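Local coordinates for eukaryotic translation initiation factor 5A-2 (Arabidopsis thaliana, PDB 3HKS), which promotes translation elongation and termination, binding between the ribosomal E and P sites to rescue stalled ribosomes, notably at polyproline sequences, at residues 38-43 with 65-70; 71-76 with 152-157; 101-106 with 136-141. All blocks are in the same frame, centred on the assembly; numbering follows the deposited sequence.

Contact 1. Residues 38-43 with 65-70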
# COMPACT_ATOMS: atom_id res chain seq x y z
N GLY A 38 -4.12 11.48 -2.28
CA GLY A 38 -2.86 11.36 -1.58
C GLY A 38 -3.04 10.48 -0.35
O GLY A 38 -4.13 9.93 -0.13
N HIS A 39 -1.98 10.36 0.46
CA HIS A 39 -2.00 9.55 1.67
C HIS A 39 -1.67 10.35 2.93
O HIS A 39 -1.02 11.39 2.89
CB HIS A 39 -1.06 8.34 1.54
CG HIS A 39 -1.42 7.42 0.41
ND1 HIS A 39 -0.97 7.61 -0.87
CD2 HIS A 39 -2.21 6.33 0.37
CE1 HIS A 39 -1.46 6.68 -1.66
NE2 HIS A 39 -2.22 5.88 -0.93
N ILE A 40 -2.09 9.79 4.05
CA ILE A 40 -1.94 10.41 5.35
C ILE A 40 -1.88 9.28 6.38
O ILE A 40 -2.45 8.22 6.16
CB ILE A 40 -3.14 11.37 5.61
CG1 ILE A 40 -2.88 12.31 6.79
CG2 ILE A 40 -4.46 10.60 5.76
CD1 ILE A 40 -4.10 13.18 7.15
N VAL A 41 -1.16 9.50 7.48
CA VAL A 41 -1.20 8.57 8.61
C VAL A 41 -2.25 9.04 9.61
O VAL A 41 -2.23 10.20 10.05
CB VAL A 41 0.19 8.44 9.33
CG1 VAL A 41 0.09 7.52 10.53
CG2 VAL A 41 1.26 7.94 8.37
N ILE A 42 -3.19 8.14 9.94
CA ILE A 42 -4.18 8.35 10.99
C ILE A 42 -4.11 7.14 11.91
O ILE A 42 -4.18 6.00 11.44
CB ILE A 42 -5.63 8.49 10.43
CG1 ILE A 42 -5.71 9.63 9.41
CG2 ILE A 42 -6.62 8.74 11.59
CD1 ILE A 42 -7.06 9.76 8.68
N LYS A 43 -3.92 7.38 13.20
CA LYS A 43 -3.82 6.32 14.22
C LYS A 43 -2.81 5.24 13.81
O LYS A 43 -3.08 4.04 13.92
CB LYS A 43 -5.19 5.69 14.51
CG LYS A 43 -6.36 6.68 14.62
CD LYS A 43 -6.75 6.94 16.06
CE LYS A 43 -7.78 5.91 16.55
NZ LYS A 43 -9.07 5.98 15.78
N CYS A 65 -8.29 21.49 8.35
CA CYS A 65 -8.55 20.49 7.31
C CYS A 65 -9.21 19.28 7.93
O CYS A 65 -8.72 18.74 8.92
CB CYS A 65 -7.26 20.09 6.62
SG CYS A 65 -6.45 21.43 5.77
N HIS A 66 -10.34 18.87 7.35
CA HIS A 66 -11.10 17.73 7.82
C HIS A 66 -10.87 16.59 6.82
O HIS A 66 -11.27 16.69 5.66
CB HIS A 66 -12.60 18.08 7.90
CG HIS A 66 -12.91 19.27 8.75
ND1 HIS A 66 -13.82 19.24 9.78
CD2 HIS A 66 -12.40 20.53 8.75
CE1 HIS A 66 -13.87 20.43 10.37
NE2 HIS A 66 -13.02 21.23 9.76
N PHE A 67 -10.24 15.52 7.27
CA PHE A 67 -9.90 14.39 6.39
C PHE A 67 -10.81 13.19 6.57
O PHE A 67 -11.09 12.78 7.70
CB PHE A 67 -8.45 13.94 6.60
CG PHE A 67 -7.44 15.01 6.27
CD1 PHE A 67 -7.27 15.43 4.97
CD2 PHE A 67 -6.69 15.60 7.27
CE1 PHE A 67 -6.35 16.43 4.66
CE2 PHE A 67 -5.75 16.59 6.97
CZ PHE A 67 -5.59 17.00 5.67
N VAL A 68 -11.25 12.62 5.45
CA VAL A 68 -11.78 11.25 5.45
C VAL A 68 -10.82 10.41 4.61
O VAL A 68 -10.49 10.77 3.48
CB VAL A 68 -13.24 11.17 4.89
CG1 VAL A 68 -13.79 9.74 5.00
CG2 VAL A 68 -14.17 12.14 5.63
N ALA A 69 -10.36 9.29 5.16
CA ALA A 69 -9.34 8.48 4.49
C ALA A 69 -9.59 6.99 4.67
O ALA A 69 -10.23 6.58 5.63
CB ALA A 69 -7.93 8.88 4.98
N ILE A 70 -9.08 6.17 3.75
CA ILE A 70 -9.33 4.72 3.79
C ILE A 70 -8.03 3.93 4.01
O ILE A 70 -7.09 4.04 3.22
CB ILE A 70 -10.06 4.22 2.49
CG1 ILE A 70 -11.35 5.02 2.23
CG2 ILE A 70 -10.32 2.69 2.54
CD1 ILE A 70 -12.45 4.84 3.25
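Ile40 meets Phe67 with its end methyl. Ile40 CD1 sits over one face of the ring, 3.9 Å from the Phe67 ring centroid and 26° off the normal, a CH-pi contact. It lies toward the rim of that face; the nearest ring atom to Ile40 CD1 is Phe67 CD2, at 3.5 Å. CG1 of Ile40 points opposite the backbone N (chi1 -166°) and the chain stays extended, which carries CD1 out to the ring. The other branch of Ile40 is used too: Ile40 CG2 lies 4.0 Å from Ala69 CB. Ile42 CD1 reaches the same methyl, with Ala69 CB 3.9 Å away, so Ala69 is met by both isoleucines.

The strands 39-42 and 65-70 run almost at right angles, at 94°, and their axes stay 8.1 Å apart. No hydrogen bond joins them here. Strand 45-55 pairs with both, and its Val49 touches Ile40 while its Cys47 touches Ala69. Cys88, Leu78 and Ile34 add further contacts to Ile40, Ile42 and Phe67. The contact thus belongs to the interior of the SH3-like N-terminal domain. All four touching residues are buried and apolar, so the two strands meet here through van der Waals and CH-pi contacts alone.

Contact 2. Residues 71-76 with 152-157. With EDO (1,2-ethanediol), chain F.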
# COMPACT_ATOMS: atom_id res chain seq x y z
N ASP A 71 -7.98 3.16 5.09
CA ASP A 71 -6.83 2.30 5.39
C ASP A 71 -6.50 1.45 4.15
O ASP A 71 -7.36 0.72 3.66
CB ASP A 71 -7.14 1.42 6.59
CG ASP A 71 -5.94 0.63 7.07
OD1 ASP A 71 -5.24 0.01 6.24
OD2 ASP A 71 -5.72 0.61 8.29
N ILE A 72 -5.26 1.57 3.65
CA ILE A 72 -4.90 0.93 2.36
C ILE A 72 -4.78 -0.60 2.39
O ILE A 72 -4.77 -1.24 1.34
CB ILE A 72 -3.65 1.58 1.68
CG1 ILE A 72 -2.35 1.18 2.38
CG2 ILE A 72 -3.81 3.12 1.56
CD1 ILE A 72 -1.06 1.63 1.64
N PHE A 73 -4.71 -1.17 3.59
CA PHE A 73 -4.65 -2.62 3.76
C PHE A 73 -5.97 -3.21 4.28
O PHE A 73 -6.36 -4.30 3.86
CB PHE A 73 -3.50 -3.02 4.69
CG PHE A 73 -2.14 -2.66 4.17
CD1 PHE A 73 -1.61 -3.30 3.05
CD2 PHE A 73 -1.39 -1.66 4.78
CE1 PHE A 73 -0.37 -2.96 2.56
CE2 PHE A 73 -0.13 -1.32 4.30
CZ PHE A 73 0.38 -1.97 3.19
N THR A 74 -6.65 -2.50 5.18
CA THR A 74 -7.84 -3.03 5.84
C THR A 74 -9.14 -2.47 5.26
O THR A 74 -10.23 -3.01 5.52
CB THR A 74 -7.83 -2.82 7.37
OG1 THR A 74 -8.10 -1.45 7.68
CG2 THR A 74 -6.49 -3.23 7.98
N ALA A 75 -9.02 -1.40 4.47
CA ALA A 75 -10.18 -0.73 3.86
C ALA A 75 -11.12 -0.05 4.87
O ALA A 75 -12.20 0.42 4.51
CB ALA A 75 -10.97 -1.71 2.96
N LYS A 76 -10.69 0.02 6.13
CA LYS A 76 -11.46 0.75 7.14
C LYS A 76 -11.34 2.27 6.94
O LYS A 76 -10.27 2.79 6.59
CB LYS A 76 -11.02 0.35 8.55
CG LYS A 76 -11.49 -1.06 8.94
CD LYS A 76 -10.83 -1.52 10.25
CE LYS A 76 -11.32 -2.92 10.66
NZ LYS A 76 -10.75 -3.30 11.99
N MET A 152 4.77 1.51 5.62
CA MET A 152 4.93 1.49 7.07
C MET A 152 5.28 0.10 7.63
O MET A 152 4.77 -0.32 8.67
CB MET A 152 3.69 2.10 7.75
CG MET A 152 3.51 3.59 7.40
SD MET A 152 2.18 4.39 8.29
CE MET A 152 2.90 4.67 9.91
N GLY A 153 6.16 -0.60 6.92
CA GLY A 153 6.61 -1.95 7.32
C GLY A 153 5.61 -3.08 7.06
O GLY A 153 5.77 -4.19 7.58
N GLU A 154 4.58 -2.79 6.27
CA GLU A 154 3.50 -3.72 6.02
C GLU A 154 3.34 -3.89 4.52
O GLU A 154 3.46 -2.93 3.77
CB GLU A 154 2.21 -3.21 6.66
CG GLU A 154 1.04 -4.20 6.63
CD GLU A 154 -0.06 -3.84 7.63
OE1 GLU A 154 0.22 -3.17 8.65
OE2 GLU A 154 -1.22 -4.24 7.38
N GLU A 155 3.11 -5.12 4.08
CA GLU A 155 3.16 -5.44 2.66
C GLU A 155 2.04 -6.37 2.29
O GLU A 155 1.66 -7.26 3.07
CB GLU A 155 4.52 -6.06 2.29
CG GLU A 155 5.71 -5.14 2.55
CD GLU A 155 7.01 -5.65 1.97
OE1 GLU A 155 7.58 -6.62 2.52
OE2 GLU A 155 7.49 -5.07 0.98
N GLN A 156 1.50 -6.16 1.10
CA GLN A 156 0.41 -6.96 0.62
C GLN A 156 0.61 -7.26 -0.86
O GLN A 156 0.85 -6.34 -1.65
CB GLN A 156 -0.90 -6.19 0.83
CG GLN A 156 -2.16 -6.98 0.51
CD GLN A 156 -3.41 -6.31 1.05
OE1 GLN A 156 -4.19 -5.76 0.29
NE2 GLN A 156 -3.59 -6.33 2.37
N ILE A 157 0.51 -8.54 -1.21
CA ILE A 157 0.47 -8.93 -2.62
C ILE A 157 -0.88 -8.50 -3.16
O ILE A 157 -1.91 -8.93 -2.67
CB ILE A 157 0.71 -10.46 -2.81
CG1 ILE A 157 2.17 -10.81 -2.47
CG2 ILE A 157 0.34 -10.90 -4.25
CD1 ILE A 157 2.46 -12.35 -2.28
C1 EDO F . 1.89 -11.02 2.24
O1 EDO F . 2.30 -11.77 3.41
C2 EDO F . 0.47 -11.40 1.85
O2 EDO F . -0.09 -10.44 0.93
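Phe73, at the turn between strands 64-71 and 77-83 of the SH3-like domain, lies against Glu154 and Gln156 on a strand of the OB-fold domain. This is an interdomain contact made largely by one aromatic ring.

Glu154 lies over one face of the ring. Glu154 CG is 4.0 Å from the Phe73 ring centroid and 15° off the normal, a CH-pi contact. The Glu154 chain is extended and runs along the ring in the direction opposite to the Phe73 side chain. Its carboxylate plane is only 17° from the ring plane, and Glu154 OE2 comes within 3.7 Å of Phe73 CD2. Its polar end has a salt-bridge partner in Arg45, through Glu154 OE1. Ile72 CG1 lies over the opposite face of the ring.

Gln156 takes the ring edge. Gln156 NE2 stands near the ring plane, 3.7 Å from Phe73 CD1, with the amide turned 71° to the ring. Gln156 CB is also 3.7 Å from Phe73 CE1. No hydrogen bond crosses between the segments.

An Asx turn shapes the start of the loop. Asp71 OD1 accepts from Phe73 N at 2.9 Å, nearly in line with its C-O bond, and from Thr74 N, which comes from above the carboxylate plane. Asp71 OD2 has a salt bridge to Arg45, so this arginine links the carboxylates of both segments. That pairing would be expected to ease the repulsion between Asp71 and Glu154. Beyond Gln156, a 1,2-ethanediol, probably from the crystallisation liquor, accepts a hydrogen bond through its O2 from Ile157 N at 2.9 Å.

Contact 3. Residues 101-106 with 136-141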
# COMPACT_ATOMS: atom_id res chain seq x y z
N ILE A 101 9.71 -16.98 -7.96
CA ILE A 101 10.68 -18.06 -8.13
C ILE A 101 10.48 -19.23 -7.16
O ILE A 101 11.17 -20.26 -7.25
CB ILE A 101 12.16 -17.51 -8.13
CG1 ILE A 101 12.46 -16.70 -6.86
CG2 ILE A 101 12.43 -16.69 -9.40
CD1 ILE A 101 13.92 -16.26 -6.74
N ASP A 102 9.53 -19.09 -6.23
CA ASP A 102 9.13 -20.23 -5.38
C ASP A 102 7.88 -19.98 -4.56
O ASP A 102 7.58 -18.85 -4.17
CB ASP A 102 10.26 -20.69 -4.44
CG ASP A 102 9.99 -22.06 -3.83
OD1 ASP A 102 9.22 -22.86 -4.41
OD2 ASP A 102 10.54 -22.35 -2.75
N ILE A 103 7.13 -21.06 -4.33
CA ILE A 103 6.11 -21.11 -3.31
C ILE A 103 6.47 -22.32 -2.44
O ILE A 103 6.46 -23.47 -2.92
CB ILE A 103 4.66 -21.26 -3.88
CG1 ILE A 103 4.33 -20.11 -4.84
CG2 ILE A 103 3.63 -21.34 -2.76
CD1 ILE A 103 3.08 -20.33 -5.67
N THR A 104 6.80 -22.05 -1.18
CA THR A 104 7.20 -23.11 -0.25
C THR A 104 5.97 -23.89 0.20
O THR A 104 4.86 -23.39 0.09
CB THR A 104 7.95 -22.54 0.98
OG1 THR A 104 7.02 -21.88 1.85
CG2 THR A 104 9.05 -21.56 0.55
N GLU A 105 6.17 -25.10 0.71
CA GLU A 105 5.07 -25.93 1.22
C GLU A 105 4.37 -25.33 2.44
O GLU A 105 3.23 -25.70 2.73
CB GLU A 105 5.53 -27.37 1.55
CG GLU A 105 6.10 -28.18 0.38
CD GLU A 105 5.13 -28.36 -0.80
OE1 GLU A 105 3.89 -28.43 -0.59
OE2 GLU A 105 5.62 -28.47 -1.95
N ASP A 106 5.04 -24.44 3.17
CA ASP A 106 4.41 -23.74 4.29
C ASP A 106 3.86 -22.35 3.94
O ASP A 106 3.46 -21.58 4.81
CB ASP A 106 5.32 -23.69 5.53
CG ASP A 106 6.65 -22.97 5.29
OD1 ASP A 106 7.12 -22.91 4.14
OD2 ASP A 106 7.24 -22.47 6.27
N LEU A 136 -0.98 -21.96 -9.55
CA LEU A 136 -1.18 -22.55 -10.88
C LEU A 136 -0.07 -22.14 -11.85
O LEU A 136 0.48 -22.98 -12.52
CB LEU A 136 -2.54 -22.17 -11.47
CG LEU A 136 -2.90 -22.70 -12.86
CD1 LEU A 136 -3.06 -24.22 -12.84
CD2 LEU A 136 -4.19 -22.04 -13.36
N GLY A 137 0.22 -20.84 -11.92
CA GLY A 137 1.28 -20.33 -12.78
C GLY A 137 2.64 -20.94 -12.46
O GLY A 137 3.39 -21.27 -13.36
N PHE A 138 2.93 -21.10 -11.17
CA PHE A 138 4.17 -21.73 -10.72
C PHE A 138 4.25 -23.21 -11.09
O PHE A 138 5.30 -23.67 -11.52
CB PHE A 138 4.37 -21.55 -9.20
CG PHE A 138 5.73 -21.98 -8.72
CD1 PHE A 138 6.87 -21.28 -9.10
CD2 PHE A 138 5.87 -23.09 -7.89
CE1 PHE A 138 8.13 -21.68 -8.66
CE2 PHE A 138 7.13 -23.49 -7.43
CZ PHE A 138 8.25 -22.80 -7.83
N ASP A 139 3.15 -23.95 -10.88
CA ASP A 139 3.08 -25.37 -11.26
C ASP A 139 3.23 -25.55 -12.77
O ASP A 139 3.83 -26.53 -13.23
CB ASP A 139 1.78 -26.02 -10.76
CG ASP A 139 1.75 -26.22 -9.24
OD1 ASP A 139 2.80 -26.06 -8.56
OD2 ASP A 139 0.64 -26.55 -8.72
N GLU A 140 2.71 -24.58 -13.52
CA GLU A 140 2.73 -24.58 -14.98
C GLU A 140 4.07 -24.12 -15.59
O GLU A 140 4.24 -24.16 -16.81
CB GLU A 140 1.59 -23.71 -15.54
CG GLU A 140 0.16 -24.19 -15.28
CD GLU A 140 -0.92 -23.31 -15.98
OE1 GLU A 140 -1.82 -23.89 -16.64
OE2 GLU A 140 -0.88 -22.06 -15.89
N GLY A 141 5.00 -23.66 -14.75
CA GLY A 141 6.30 -23.17 -15.22
C GLY A 141 6.21 -21.84 -15.96
O GLY A 141 7.07 -21.50 -16.77
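Phe138 of the helix lies against the backbone of strand residues Ile101 to Ile103, and the ring packs partly on peptide groups. Ile103 N and Asp102 C lie over one face of the ring. Ile103 N is 3.9 Å from Phe138 CE2, offset toward the rim. Ile101 O approaches obliquely, 3.6 Å from Phe138 CE1. The ring reaches the strand because CG of Phe138 points opposite its own backbone N (chi1 -171°).

The one carboxylate in the contact comes from Asp102. The side chain starts away from the helix, but its end turns back, and Asp102 OD1 comes to 3.6 Å from Phe138 CZ. The carboxylate and ring planes are 46° apart.

Apolar contact is added by Ile103, whose CD1 is 4.0 Å from Phe138 CB. The two side chains pass each other in opposite directions. Ile103 also touches Met134 and Arg135, one helical turn earlier. No hydrogen bond links the two segments.

Hydrogen bonds and turns shape the ends of the segments. Thr104 OG1 bonds Phe108 N in the turn after the strand. The helix closes in a Schellman motif, with Gly141 at positive phi and Gly141 N bonded to Phe138 O at 3.2 Å. On the strand side, Ile101 and Asp102 both face Ser110 of strand 109-112, a classic beta bulge. The contact joins a bulged barrel strand to the C-terminal end of helix 128-139 in the OB-fold domain.

In the fold
From the N terminus, contact 1 comes first. It brings strand 39-42 against strand 64-71 and closes a loop of 21 residues within the SH3-like domain. Contact 2 opens just after it, at 71-76, and closes only at 152-157, so it spans most of the OB-fold domain and ties the two domains together. Contact 3, between 101-106 and 136-141, falls wholly within that span. None of the three cross. Contacts 1 and 2 touch, through Val41 with Met152 and His39 with Ile72. Contact 3 lies apart at the far end of the OB fold, its centre about 38 Å from that of contact 1.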